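Local coordinates for ParM protein (Staphylococcus aureus, PDB 3JS6) that forms actin-like filaments that probably drive the segregation of plasmid DNA to daughter cells, at residues V51-I56 against V63-N68; I197-Q202 against E209-I214. All coordinates share one frame; numbering follows the deposited sequence.

Contact 1: V51-I56 against V63-N68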
ATOM      1  N   VAL A  51     -14.507  13.224  -0.365  1.00 22.24           N
ATOM      2  CA  VAL A  51     -14.047  13.153  -1.747  1.00 22.31           C
ATOM      3  C   VAL A  51     -13.632  14.567  -2.151  1.00 25.48           C
ATOM      4  O   VAL A  51     -14.231  15.542  -1.702  1.00 24.39           O
ATOM      5  CB  VAL A  51     -15.175  12.608  -2.680  1.00 27.81           C
ATOM      6  CG1 VAL A  51     -16.361  13.557  -2.687  1.00 21.66           C
ATOM      7  CG2 VAL A  51     -14.644  12.425  -4.109  1.00 30.13           C
ATOM      8  N   SER A  52     -12.600  14.681  -2.980  1.00 21.14           N
ATOM      9  CA  SER A  52     -12.118  15.986  -3.417  1.00 24.28           C
ATOM     10  C   SER A  52     -12.068  16.144  -4.931  1.00 21.80           C
ATOM     11  O   SER A  52     -12.130  15.170  -5.677  1.00 24.05           O
ATOM     12  CB  SER A  52     -10.718  16.248  -2.844  1.00 22.21           C
ATOM     13  OG  SER A  52     -10.753  16.323  -1.437  1.00 26.75           O
ATOM     14  N   GLU A  53     -11.966  17.390  -5.368  1.00 25.04           N
ATOM     15  CA  GLU A  53     -11.893  17.721  -6.785  1.00 25.84           C
ATOM     16  C   GLU A  53     -10.485  18.154  -7.083  1.00 23.53           C
ATOM     17  O   GLU A  53      -9.910  18.947  -6.325  1.00 19.96           O
ATOM     18  CB  GLU A  53     -12.855  18.858  -7.130  1.00 26.71           C
ATOM     19  CG  GLU A  53     -14.297  18.548  -6.815  1.00 32.85           C
ATOM     20  CD  GLU A  53     -15.231  19.672  -7.232  1.00 48.22           C
ATOM     21  OE1 GLU A  53     -14.787  20.846  -7.266  1.00 43.56           O
ATOM     22  OE2 GLU A  53     -16.411  19.382  -7.516  1.00 47.84           O
ATOM     23  N   PHE A  54      -9.932  17.633  -8.180  1.00 23.50           N
ATOM     24  CA  PHE A  54      -8.564  17.944  -8.580  1.00 23.54           C
ATOM     25  C   PHE A  54      -8.462  18.501  -9.999  1.00 23.30           C
ATOM     26  O   PHE A  54      -8.975  17.896 -10.953  1.00 22.04           O
ATOM     27  CB  PHE A  54      -7.686  16.685  -8.509  1.00 19.46           C
ATOM     28  CG  PHE A  54      -7.639  16.053  -7.149  1.00 26.02           C
ATOM     29  CD1 PHE A  54      -8.711  15.304  -6.665  1.00 19.77           C
ATOM     30  CD2 PHE A  54      -6.532  16.240  -6.333  1.00 18.42           C
ATOM     31  CE1 PHE A  54      -8.665  14.757  -5.379  1.00 15.05           C
ATOM     32  CE2 PHE A  54      -6.487  15.698  -5.054  1.00 20.15           C
ATOM     33  CZ  PHE A  54      -7.554  14.956  -4.581  1.00 20.70           C
ATOM     34  N   ILE A  55      -7.805  19.655 -10.126  1.00 20.01           N
ATOM     35  CA  ILE A  55      -7.556  20.260 -11.442  1.00 21.93           C
ATOM     36  C   ILE A  55      -6.041  20.297 -11.567  1.00 21.81           C
ATOM     37  O   ILE A  55      -5.346  20.915 -10.736  1.00 20.00           O
ATOM     38  CB  ILE A  55      -8.133  21.672 -11.551  1.00 23.67           C
ATOM     39  CG1 ILE A  55      -9.662  21.598 -11.542  1.00 26.96           C
ATOM     40  CG2 ILE A  55      -7.667  22.328 -12.850  1.00 26.92           C
ATOM     41  CD1 ILE A  55     -10.326  22.970 -11.540  1.00 29.35           C
ATOM     42  N   ILE A  56      -5.527  19.637 -12.601  1.00 20.60           N
ATOM     43  CA  ILE A  56      -4.076  19.521 -12.798  1.00 19.86           C
ATOM     44  C   ILE A  56      -3.542  20.456 -13.895  1.00 22.94           C
ATOM     45  O   ILE A  56      -4.023  20.422 -15.032  1.00 20.10           O
ATOM     46  CB  ILE A  56      -3.686  18.070 -13.218  1.00 21.90           C
ATOM     47  CG1 ILE A  56      -4.400  17.026 -12.343  1.00 20.37           C
ATOM     48  CG2 ILE A  56      -2.165  17.920 -13.185  1.00 20.72           C
ATOM     49  CD1 ILE A  56      -4.259  17.254 -10.863  1.00 30.62           C
ATOM     50  N   VAL A  63     -12.081  17.811 -14.301  1.00 25.49           N
ATOM     51  CA  VAL A  63     -12.056  17.915 -12.848  1.00 24.11           C
ATOM     52  C   VAL A  63     -12.080  16.477 -12.350  1.00 23.52           C
ATOM     53  O   VAL A  63     -13.111  15.813 -12.420  1.00 24.14           O
ATOM     54  CB  VAL A  63     -13.273  18.696 -12.339  1.00 30.17           C
ATOM     55  CG1 VAL A  63     -13.214  18.837 -10.828  1.00 29.52           C
ATOM     56  CG2 VAL A  63     -13.303  20.063 -12.995  1.00 31.84           C
ATOM     57  N   LEU A  64     -10.932  15.988 -11.885  1.00 16.78           N
ATOM     58  CA  LEU A  64     -10.830  14.610 -11.404  1.00 18.10           C
ATOM     59  C   LEU A  64     -11.488  14.463 -10.021  1.00 20.11           C
ATOM     60  O   LEU A  64     -11.481  15.400  -9.236  1.00 21.05           O
ATOM     61  CB  LEU A  64      -9.353  14.200 -11.337  1.00 20.92           C
ATOM     62  CG  LEU A  64      -8.569  14.093 -12.664  1.00 22.52           C
ATOM     63  CD1 LEU A  64      -7.065  13.872 -12.376  1.00 20.48           C
ATOM     64  CD2 LEU A  64      -9.111  12.931 -13.467  1.00 20.83           C
ATOM     65  N   LEU A  65     -12.035  13.282  -9.736  1.00 19.88           N
ATOM     66  CA  LEU A  65     -12.694  13.002  -8.454  1.00 24.92           C
ATOM     67  C   LEU A  65     -11.990  11.832  -7.788  1.00 20.58           C
ATOM     68  O   LEU A  65     -11.832  10.756  -8.392  1.00 20.38           O
ATOM     69  CB  LEU A  65     -14.172  12.658  -8.687  1.00 18.26           C
ATOM     70  CG  LEU A  65     -14.970  13.869  -9.166  1.00 20.34           C
ATOM     71  CD1 LEU A  65     -16.377  13.441  -9.586  1.00 24.20           C
ATOM     72  CD2 LEU A  65     -15.010  14.905  -8.009  1.00 20.11           C
ATOM     73  N   PHE A  66     -11.590  12.030  -6.538  1.00 18.79           N
ATOM     74  CA  PHE A  66     -10.851  11.004  -5.803  1.00 18.20           C
ATOM     75  C   PHE A  66     -11.156  11.090  -4.316  1.00 19.23           C
ATOM     76  O   PHE A  66     -11.143  12.178  -3.734  1.00 21.77           O
ATOM     77  CB  PHE A  66      -9.351  11.222  -6.049  1.00 24.55           C
ATOM     78  CG  PHE A  66      -8.454  10.200  -5.407  1.00 25.41           C
ATOM     79  CD1 PHE A  66      -8.590   8.848  -5.690  1.00 25.90           C
ATOM     80  CD2 PHE A  66      -7.451  10.601  -4.528  1.00 30.84           C
ATOM     81  CE1 PHE A  66      -7.731   7.903  -5.099  1.00 21.59           C
ATOM     82  CE2 PHE A  66      -6.594   9.670  -3.941  1.00 23.65           C
ATOM     83  CZ  PHE A  66      -6.741   8.315  -4.233  1.00 22.55           C
ATOM     84  N   GLY A  67     -11.423   9.941  -3.703  1.00 18.90           N
ATOM     85  CA  GLY A  67     -11.736   9.909  -2.281  1.00 17.51           C
ATOM     86  C   GLY A  67     -12.592   8.708  -1.902  1.00 24.52           C
ATOM     87  O   GLY A  67     -13.172   8.029  -2.763  1.00 20.54           O
ATOM     88  N   ASN A  68     -12.667   8.438  -0.604  1.00 24.27           N
ATOM     89  CA  ASN A  68     -13.449   7.314  -0.097  1.00 25.41           C
ATOM     90  C   ASN A  68     -14.924   7.358  -0.481  1.00 26.73           C
ATOM     91  O   ASN A  68     -15.551   6.311  -0.656  1.00 32.09           O
ATOM     92  CB  ASN A  68     -13.336   7.261   1.423  1.00 26.53           C
ATOM     93  CG  ASN A  68     -12.008   6.728   1.869  1.00 34.22           C
ATOM     94  OD1 ASN A  68     -11.650   5.615   1.514  1.00 30.42           O
ATOM     95  ND2 ASN A  68     -11.263   7.515   2.643  1.00 34.41           N
TER
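Ser-52 to Phe-54 and Leu-64 to Phe-66 run antiparallel as the two arms of a beta hairpin in the N-terminal half of this actin-like fold, with short segment axes turned 140° to each other. Ser-52 with Phe-66 and Phe-54 with Leu-64 are the hydrogen-bonded pairs, and Glu-53 with Leu-65 is the non-hydrogen-bonded pair between them. Ser-52 N gives a nearly straight bond of 3.0 Å to Phe-66 O, but the return bond from Phe-66 N to Ser-52 O is weak. Both bonds of the Phe-54 and Leu-64 pair are 2.9 Å between N and O. Just past the Ser-52 N to Phe-66 O bond, Gly-67 CA comes to 4.0 Å from Val-51 CA; a beta carbon here would collide with Val-51 CA, and at the backbone angles of Gly-67 it would also be jammed against Phe-66 O.

Phe-54, Leu-64 and Phe-66 share one face of the hairpin and turn it against Cys-98 of helix 90-104. Phe-54 CG stands anti to its carbonyl carbon (chi1 -58°); its side chain crosses that of Phe-66 obliquely, with CE1 3.7 Å from Phe-66 CB. Leu-64 O and Phe-66 O both sit at the edge of this ring, in its plane. Farther along, Ile-56 CG1 meets Leu-64 CD1 with the two side chains crossing at about a right angle. On the Phe-54 face, Ser-52 OG is hydrogen-bonded to Asp-146 and Arg-105.

The other face carries Glu-53 and Leu-65, which lie side by side and point the same way, while the carboxylate of Glu-53 goes on to a salt bridge with Lys-34. The aliphatic stem of Glu-53 also packs on Val-63, its CB 3.7 Å from Val-63 CG1.

Contact 2: I197-Q202 against E209-I214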
ATOM      1  N   ILE A 197       1.602 -13.935  -0.136  1.00 32.42           N
ATOM      2  CA  ILE A 197       2.964 -13.761  -0.615  1.00 27.88           C
ATOM      3  C   ILE A 197       4.069 -13.865   0.432  1.00 28.81           C
ATOM      4  O   ILE A 197       3.978 -13.249   1.490  1.00 29.28           O
ATOM      5  CB  ILE A 197       3.109 -12.357  -1.270  1.00 36.86           C
ATOM      6  CG1 ILE A 197       1.869 -12.029  -2.101  1.00 39.87           C
ATOM      7  CG2 ILE A 197       4.367 -12.291  -2.113  1.00 33.52           C
ATOM      8  CD1 ILE A 197       1.646 -12.947  -3.248  1.00 47.99           C
ATOM      9  N   ILE A 198       5.119 -14.619   0.127  1.00 24.58           N
ATOM     10  CA  ILE A 198       6.259 -14.726   1.033  1.00 20.37           C
ATOM     11  C   ILE A 198       7.481 -14.203   0.299  1.00 30.09           C
ATOM     12  O   ILE A 198       7.787 -14.657  -0.811  1.00 25.66           O
ATOM     13  CB  ILE A 198       6.539 -16.172   1.469  1.00 26.09           C
ATOM     14  CG1 ILE A 198       5.454 -16.669   2.437  1.00 30.64           C
ATOM     15  CG2 ILE A 198       7.907 -16.246   2.163  1.00 24.08           C
ATOM     16  CD1 ILE A 198       4.036 -16.733   1.863  1.00 37.14           C
ATOM     17  N   ASP A 199       8.160 -13.228   0.908  1.00 20.50           N
ATOM     18  CA  ASP A 199       9.365 -12.633   0.356  1.00 26.04           C
ATOM     19  C   ASP A 199      10.427 -12.778   1.420  1.00 26.53           C
ATOM     20  O   ASP A 199      10.262 -12.306   2.551  1.00 26.21           O
ATOM     21  CB  ASP A 199       9.148 -11.146   0.035  1.00 24.27           C
ATOM     22  CG  ASP A 199       8.393 -10.949  -1.260  1.00 33.36           C
ATOM     23  OD1 ASP A 199       8.975 -11.183  -2.331  1.00 33.20           O
ATOM     24  OD2 ASP A 199       7.204 -10.588  -1.211  1.00 38.83           O
ATOM     25  N   THR A 200      11.521 -13.421   1.050  1.00 21.95           N
ATOM     26  CA  THR A 200      12.611 -13.671   1.982  1.00 20.43           C
ATOM     27  C   THR A 200      13.841 -12.827   1.689  1.00 26.18           C
ATOM     28  O   THR A 200      14.230 -12.638   0.540  1.00 28.00           O
ATOM     29  CB  THR A 200      12.941 -15.166   1.973  1.00 24.39           C
ATOM     30  OG1 THR A 200      11.816 -15.878   2.515  1.00 27.35           O
ATOM     31  CG2 THR A 200      14.167 -15.473   2.796  1.00 25.63           C
ATOM     32  N   TYR A 201      14.426 -12.302   2.753  1.00 24.13           N
ATOM     33  CA  TYR A 201      15.590 -11.439   2.670  1.00 20.79           C
ATOM     34  C   TYR A 201      16.721 -11.989   3.517  1.00 24.70           C
ATOM     35  O   TYR A 201      16.500 -12.474   4.621  1.00 28.87           O
ATOM     36  CB  TYR A 201      15.220 -10.027   3.170  1.00 23.54           C
ATOM     37  CG  TYR A 201      14.415  -9.209   2.185  1.00 25.77           C
ATOM     38  CD1 TYR A 201      13.088  -9.520   1.884  1.00 32.73           C
ATOM     39  CD2 TYR A 201      15.011  -8.151   1.504  1.00 27.69           C
ATOM     40  CE1 TYR A 201      12.376  -8.790   0.915  1.00 29.77           C
ATOM     41  CE2 TYR A 201      14.322  -7.425   0.547  1.00 35.25           C
ATOM     42  CZ  TYR A 201      13.009  -7.748   0.249  1.00 38.61           C
ATOM     43  OH  TYR A 201      12.362  -7.032  -0.740  1.00 43.94           O
ATOM     44  N   GLN A 202      17.935 -11.904   2.999  1.00 24.91           N
ATOM     45  CA  GLN A 202      19.113 -12.357   3.726  1.00 25.32           C
ATOM     46  C   GLN A 202      20.158 -11.255   3.562  1.00 30.17           C
ATOM     47  O   GLN A 202      20.488 -10.847   2.434  1.00 27.69           O
ATOM     48  CB  GLN A 202      19.634 -13.673   3.148  1.00 31.01           C
ATOM     49  CG  GLN A 202      20.975 -14.125   3.742  1.00 41.50           C
ATOM     50  CD  GLN A 202      20.827 -14.898   5.040  1.00 40.21           C
ATOM     51  OE1 GLN A 202      20.278 -15.994   5.056  1.00 38.56           O
ATOM     52  NE2 GLN A 202      21.324 -14.327   6.134  1.00 36.12           N
ATOM     53  N   GLU A 209      15.041 -17.402  -4.612  1.00 34.43           N
ATOM     54  CA  GLU A 209      14.934 -18.852  -4.454  1.00 42.44           C
ATOM     55  C   GLU A 209      14.142 -19.247  -3.201  1.00 41.61           C
ATOM     56  O   GLU A 209      13.689 -20.385  -3.085  1.00 44.34           O
ATOM     57  CB  GLU A 209      16.322 -19.490  -4.371  1.00 40.80           C
ATOM     58  CG  GLU A 209      17.297 -19.011  -5.428  1.00 64.03           C
ATOM     59  CD  GLU A 209      18.702 -19.547  -5.202  1.00 73.34           C
ATOM     60  OE1 GLU A 209      18.889 -20.790  -5.220  1.00 76.03           O
ATOM     61  OE2 GLU A 209      19.621 -18.722  -5.005  1.00 76.53           O
ATOM     62  N   GLU A 210      13.989 -18.322  -2.258  1.00 35.36           N
ATOM     63  CA  GLU A 210      13.249 -18.634  -1.032  1.00 33.46           C
ATOM     64  C   GLU A 210      11.989 -17.791  -0.858  1.00 34.42           C
ATOM     65  O   GLU A 210      11.490 -17.620   0.250  1.00 29.11           O
ATOM     66  CB  GLU A 210      14.150 -18.465   0.187  1.00 30.69           C
ATOM     67  CG  GLU A 210      15.454 -19.268   0.116  1.00 42.65           C
ATOM     68  CD  GLU A 210      16.336 -19.053   1.336  1.00 47.49           C
ATOM     69  OE1 GLU A 210      16.564 -17.884   1.715  1.00 45.96           O
ATOM     70  OE2 GLU A 210      16.804 -20.051   1.912  1.00 55.15           O
ATOM     71  N   SER A 211      11.484 -17.260  -1.965  1.00 30.98           N
ATOM     72  CA  SER A 211      10.270 -16.447  -1.955  1.00 29.18           C
ATOM     73  C   SER A 211       9.246 -17.195  -2.797  1.00 30.95           C
ATOM     74  O   SER A 211       9.616 -17.949  -3.701  1.00 31.06           O
ATOM     75  CB  SER A 211      10.566 -15.077  -2.567  1.00 27.94           C
ATOM     76  OG  SER A 211      11.634 -14.471  -1.850  1.00 26.00           O
ATOM     77  N   PHE A 212       7.968 -17.026  -2.492  1.00 29.38           N
ATOM     78  CA  PHE A 212       6.940 -17.709  -3.266  1.00 33.28           C
ATOM     79  C   PHE A 212       5.573 -17.092  -3.064  1.00 34.93           C
ATOM     80  O   PHE A 212       5.391 -16.211  -2.211  1.00 26.47           O
ATOM     81  CB  PHE A 212       6.885 -19.207  -2.913  1.00 25.87           C
ATOM     82  CG  PHE A 212       6.628 -19.490  -1.461  1.00 29.71           C
ATOM     83  CD1 PHE A 212       7.671 -19.431  -0.533  1.00 33.50           C
ATOM     84  CD2 PHE A 212       5.349 -19.815  -1.015  1.00 23.30           C
ATOM     85  CE1 PHE A 212       7.445 -19.698   0.823  1.00 32.55           C
ATOM     86  CE2 PHE A 212       5.107 -20.083   0.333  1.00 33.14           C
ATOM     87  CZ  PHE A 212       6.162 -20.025   1.261  1.00 25.49           C
ATOM     88  N   VAL A 213       4.615 -17.564  -3.860  1.00 28.29           N
ATOM     89  CA  VAL A 213       3.244 -17.083  -3.777  1.00 28.85           C
ATOM     90  C   VAL A 213       2.240 -18.236  -3.771  1.00 33.52           C
ATOM     91  O   VAL A 213       2.380 -19.183  -4.530  1.00 31.42           O
ATOM     92  CB  VAL A 213       2.902 -16.175  -4.956  1.00 28.59           C
ATOM     93  CG1 VAL A 213       1.466 -15.670  -4.817  1.00 34.45           C
ATOM     94  CG2 VAL A 213       3.880 -15.003  -5.014  1.00 32.79           C
ATOM     95  N   ILE A 214       1.246 -18.148  -2.891  1.00 32.17           N
ATOM     96  CA  ILE A 214       0.187 -19.142  -2.795  1.00 35.75           C
ATOM     97  C   ILE A 214      -0.985 -18.405  -3.435  1.00 36.14           C
ATOM     98  O   ILE A 214      -1.274 -17.260  -3.073  1.00 37.91           O
ATOM     99  CB  ILE A 214      -0.147 -19.488  -1.315  1.00 38.60           C
ATOM    100  CG1 ILE A 214       1.098 -20.008  -0.604  1.00 35.57           C
ATOM    101  CG2 ILE A 214      -1.259 -20.527  -1.249  1.00 41.42           C
ATOM    102  CD1 ILE A 214       1.838 -21.079  -1.354  1.00 48.66           C
TER
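Phe-212 has CG wedged between its own backbone N and carbonyl carbon (chi1 58°), while Ile-198 sets CG1 anti to the carbonyl carbon (chi1 -71°), and the two side chains lie side by side, pointing the same way. Ile-198 CB sits over one face of the ring, 3.9 Å from its centroid and displaced toward the rim, a CH-pi contact. The other carbons meet ring atoms one by one: CG1 is 3.6 Å from Phe-212 CZ, CG2 lies near CE1, and CD1 is nearest CE2. Phe-281 and Asn-280 of helix 263-284 continue this packing, touching Ile-198 and Phe-212 respectively.

The backbones of this pair are joined twice. Ile-198 N meets Phe-212 O at 2.8 Å, nearly along the C=O axis, and Phe-212 N returns a more bent bond to Ile-198 O.

Beyond it, side chains enter the bonding pattern. Thr-200 N points almost straight at Ser-211 OG, 3.1 Å away, and that hydroxyl is also bonded to Val-207 O. Thr-200 OG1 donates to Glu-210 O over 2.9 Å, approaching from above the carbonyl plane, and has Ser-187 OG as a second partner. The methyl CG2 of Thr-200 meanwhile lies against OE1 of Glu-210, whose OE2 forms a salt bridge with Lys-185.

Strand 196-202 lies between 185-191 and the outermost strand 205-214, whose regular ladder is interrupted near Ser-211. The result is a beta hairpin at the margin of the C-terminal mixed sheet, with helix 263-284 on the Ile-198 face and helix 162-169 against Asp-199 and Tyr-201 on the other, as in the actin-like ATPase fold.

Contacts 1 and 2 are both antiparallel hairpins, each with six residues between its segments, but they belong to different halves of the actin-like fold. Their centres are 37 Å apart, on opposite sides of the chain's centre, and they share no strand or helix. Both are partly buried. In 51-56 against 63-68 the hydrogen bonds between the strands are all backbone to backbone, with an apolar face against helix 90-104. The 197-202 and 209-214 pair presses an aromatic ring and an isoleucine toward helix 263-284, and hydroxyl groups take over part of its ladder. Contact 1 lies between strands 23-33 and 141-145, whereas contact 2 includes an outermost strand.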